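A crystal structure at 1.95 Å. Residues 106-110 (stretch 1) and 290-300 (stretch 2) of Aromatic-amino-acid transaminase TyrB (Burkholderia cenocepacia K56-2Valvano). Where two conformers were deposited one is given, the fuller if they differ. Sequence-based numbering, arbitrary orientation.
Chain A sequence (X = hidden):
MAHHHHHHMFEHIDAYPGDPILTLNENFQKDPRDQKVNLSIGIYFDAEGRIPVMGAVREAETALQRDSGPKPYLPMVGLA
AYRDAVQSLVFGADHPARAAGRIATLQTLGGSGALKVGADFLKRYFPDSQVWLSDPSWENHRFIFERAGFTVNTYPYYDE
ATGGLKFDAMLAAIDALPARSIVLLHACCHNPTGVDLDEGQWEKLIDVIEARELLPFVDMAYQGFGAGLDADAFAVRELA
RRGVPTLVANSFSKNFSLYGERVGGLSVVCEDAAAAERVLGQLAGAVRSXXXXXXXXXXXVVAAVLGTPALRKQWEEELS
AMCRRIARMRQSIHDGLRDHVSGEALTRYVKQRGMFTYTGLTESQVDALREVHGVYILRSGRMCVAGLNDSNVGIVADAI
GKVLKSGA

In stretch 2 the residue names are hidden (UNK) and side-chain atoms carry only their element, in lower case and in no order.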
# COMPACT_ATOMS: atom_id res chain seq x y z
N LEU A 106 -5.12 -12.42 -4.56
CA LEU A 106 -5.28 -11.45 -3.47
C LEU A 106 -5.47 -10.03 -3.99
O LEU A 106 -5.07 -9.69 -5.11
CB LEU A 106 -4.08 -11.49 -2.52
CG LEU A 106 -2.74 -10.94 -3.03
CD1 LEU A 106 -1.95 -10.34 -1.88
CD2 LEU A 106 -1.94 -12.04 -3.71
N GLN A 107 -6.07 -9.20 -3.14
CA GLN A 107 -6.26 -7.78 -3.39
C GLN A 107 -4.94 -7.03 -3.23
O GLN A 107 -4.18 -7.30 -2.30
CB GLN A 107 -7.31 -7.23 -2.42
CG GLN A 107 -7.50 -5.73 -2.45
CD GLN A 107 -8.33 -5.25 -1.28
OE1 GLN A 107 -9.10 -6.03 -0.69
NE2 GLN A 107 -8.18 -3.98 -0.91
N THR A 108 -4.67 -6.10 -4.13
CA THR A 108 -3.41 -5.36 -4.11
C THR A 108 -3.62 -3.86 -4.27
O THR A 108 -4.72 -3.40 -4.61
CB THR A 108 -2.45 -5.83 -5.23
OG1 THR A 108 -3.00 -5.52 -6.51
CG2 THR A 108 -2.20 -7.34 -5.14
N LEU A 109 -2.56 -3.10 -4.01
CA LEU A 109 -2.59 -1.66 -4.16
C LEU A 109 -2.33 -1.27 -5.62
O LEU A 109 -1.20 -0.94 -5.99
CB LEU A 109 -1.58 -1.02 -3.22
CG LEU A 109 -1.97 -1.29 -1.77
CD1 LEU A 109 -0.75 -1.31 -0.89
CD2 LEU A 109 -2.98 -0.25 -1.31
N GLY A 110 -3.37 -1.34 -6.43
CA GLY A 110 -3.26 -1.09 -7.85
C GLY A 110 -2.50 -2.21 -8.53
O GLY A 110 -2.20 -3.24 -7.93
N UNK A 290 5.16 -5.67 4.27
CA UNK A 290 5.01 -4.43 3.51
C UNK A 290 4.01 -3.48 4.18
O UNK A 290 4.41 -2.56 4.89
c UNK A 290 4.73 -3.56 1.14
n UNK A 290 4.84 -3.84 -0.16
o UNK A 290 4.73 -2.41 1.57
c UNK A 290 4.59 -4.75 2.07
N UNK A 291 2.72 -3.69 3.95
CA UNK A 291 1.70 -2.78 4.47
C UNK A 291 0.65 -3.47 5.36
O UNK A 291 -0.38 -2.87 5.66
c UNK A 291 1.26 -3.44 1.22
c UNK A 291 1.01 -2.06 3.31
c UNK A 291 -0.52 -4.78 0.38
c UNK A 291 0.47 -3.01 2.28
c UNK A 291 -1.33 -4.37 1.42
c UNK A 291 -0.83 -3.49 2.36
c UNK A 291 0.78 -4.32 0.28
o UNK A 291 -1.01 -5.65 -0.57
N UNK A 292 0.93 -4.71 5.77
CA UNK A 292 0.11 -5.51 6.71
C UNK A 292 -1.19 -6.04 6.12
O UNK A 292 -1.49 -7.22 6.25
o UNK A 292 0.88 -4.68 8.87
c UNK A 292 -0.22 -4.73 7.99
N UNK A 293 -1.97 -5.15 5.51
CA UNK A 293 -3.25 -5.52 4.91
C UNK A 293 -3.78 -4.34 4.09
O UNK A 293 -3.44 -3.19 4.38
c UNK A 293 -4.26 -5.95 5.99
o UNK A 293 -4.80 -3.96 7.20
c UNK A 293 -4.24 -5.06 7.21
n UNK A 293 -3.61 -5.54 8.28
N UNK A 294 -4.60 -4.61 3.06
CA UNK A 294 -5.01 -3.56 2.12
C UNK A 294 -6.23 -2.78 2.58
O UNK A 294 -6.83 -3.14 3.59
c UNK A 294 -5.33 -4.35 0.85
c UNK A 294 -5.14 -5.93 2.66
c UNK A 294 -5.90 -5.63 1.38
N UNK A 295 -6.61 -1.73 1.84
CA UNK A 295 -7.66 -0.82 2.26
C UNK A 295 -9.05 -1.25 1.80
O UNK A 295 -9.20 -2.09 0.90
c UNK A 295 -7.37 0.61 1.78
c UNK A 295 -7.76 0.92 0.33
o UNK A 295 -6.08 -0.62 -0.43
n UNK A 295 -6.75 0.95 -1.87
c UNK A 295 -6.79 0.35 -0.69
N UNK A 296 -10.06 -0.66 2.42
CA UNK A 296 -11.42 -1.17 2.33
C UNK A 296 -12.26 -0.46 1.27
O UNK A 296 -12.99 -1.09 0.52
c UNK A 296 -12.11 -1.05 3.70
o UNK A 296 -11.44 -1.87 4.65
c UNK A 296 -13.57 -1.46 3.61
N UNK A 297 -12.15 0.86 1.22
CA UNK A 297 -13.09 1.65 0.44
C UNK A 297 -13.15 1.24 -1.04
O UNK A 297 -14.18 0.77 -1.51
c UNK A 297 -15.07 4.15 0.46
c UNK A 297 -13.81 3.99 -0.12
c UNK A 297 -13.57 4.59 -1.34
c UNK A 297 -15.76 5.51 -1.38
c UNK A 297 -14.53 5.35 -1.97
c UNK A 297 -12.77 3.14 0.55
o UNK A 297 -16.73 6.28 -2.00
c UNK A 297 -16.04 4.91 -0.17
N UNK A 298 -12.04 1.41 -1.76
CA UNK A 298 -11.98 1.05 -3.17
C UNK A 298 -12.36 -0.39 -3.50
O UNK A 298 -13.01 -0.66 -4.51
N UNK A 299 -11.96 -1.33 -2.64
CA UNK A 299 -12.28 -2.74 -2.86
C UNK A 299 -13.79 -3.02 -2.69
O UNK A 299 -14.36 -3.84 -3.41
c UNK A 299 -11.47 -3.62 -1.92
N UNK A 300 -14.42 -2.34 -1.73
CA UNK A 300 -15.87 -2.44 -1.56
C UNK A 300 -16.60 -1.95 -2.80
O UNK A 300 -17.57 -2.56 -3.23
n UNK A 300 -17.47 -5.31 2.96
c UNK A 300 -16.94 -3.93 2.71
c UNK A 300 -16.34 -1.65 -0.34
c UNK A 300 -16.87 -3.58 1.23
c UNK A 300 -16.05 -2.31 1.00
O HOH W 1 -2.92 -6.97 0.14
O HOH W 2 -6.31 -2.46 -2.37
O HOH W 3 -0.33 -4.56 -3.08

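Position 290 carries four side-chain atoms, two carbons with one oxygen and one nitrogen on the second, which forms a planar carboxamide out of reach of stretch 1. It is Asn290.

Position 291 has one carbon leading into a six-carbon ring that bears a single oxygen, the pattern of a tyrosine. CD1 of Leu109 lies 3.5 Å from the ring centroid and 8° off the ring normal, so the methyl sits squarely over one face in a CH-pi contact. The residue is Tyr291. Its hydroxyl OH is 4.0 Å from Gln107 O, too far for a direct hydrogen bond, and water fills the gap.

Position 292 shows one carbon and one oxygen, far from stretch 1: Ser292, at a positive phi of 72°. Position 293 repeats the two-carbon carboxamide, with its CB directed away from stretch 1. This is Asn293, whose backbone N donates to Tyr291 O at 2.8 Å, tightening the turn.

At position 294 three carbons close a ring onto the backbone N, which only proline does. CB of Pro294 approaches Gln107 NE2 to 3.4 Å, a packing contact.

Position 295 has three carbons, the third carrying oxygen and nitrogen, one carbon more than asparagine: Gln295. Its CB points sideways, yet chi1 of 82° and chi2 of -77° fold the chain so that OE1 comes within 3.2 Å of Leu109 CD2.

Position 296 branches at its first carbon into one oxygen and one carbon, and does not touch stretch 1: Thr296. Position 297 is a second hydroxyl-bearing six-membered ring, out of reach: Tyr297. Position 298 has no side-chain atoms and is Gly298. At position 299 a lone carbon marks Ala299, whose CB packs 3.5 Å from Gln107 NE2. Position 300, four carbons in a row ending in nitrogen, is Lys300; its backbone N donates to Thr296 O at 2.9 Å.

The contact buries 364 Å² and has one direct hydrogen bond, from Gln107 NE2 to Gln295 O at 2.8 Å with an N-H...O angle of 148°. The extended Gln107 side chain, t at chi1 and chi2, carries its amide to that carbonyl. Waters complete the polar join. Water 1 donates to Gln107 O at 2.8 Å and accepts from Tyr291 OH at 2.4 Å, while water 3 accepts from Leu109 N and donates to Tyr291 OH, each at 2.8 Å. The phenol thus links to two backbone groups through solvent, while its ring face receives Leu109. Water 2 accepts from Gln107 NE2 at 2.8 Å, giving this amide a second polar partner.

Stretch 2, residues 290-300: NYSNPQTYGAK
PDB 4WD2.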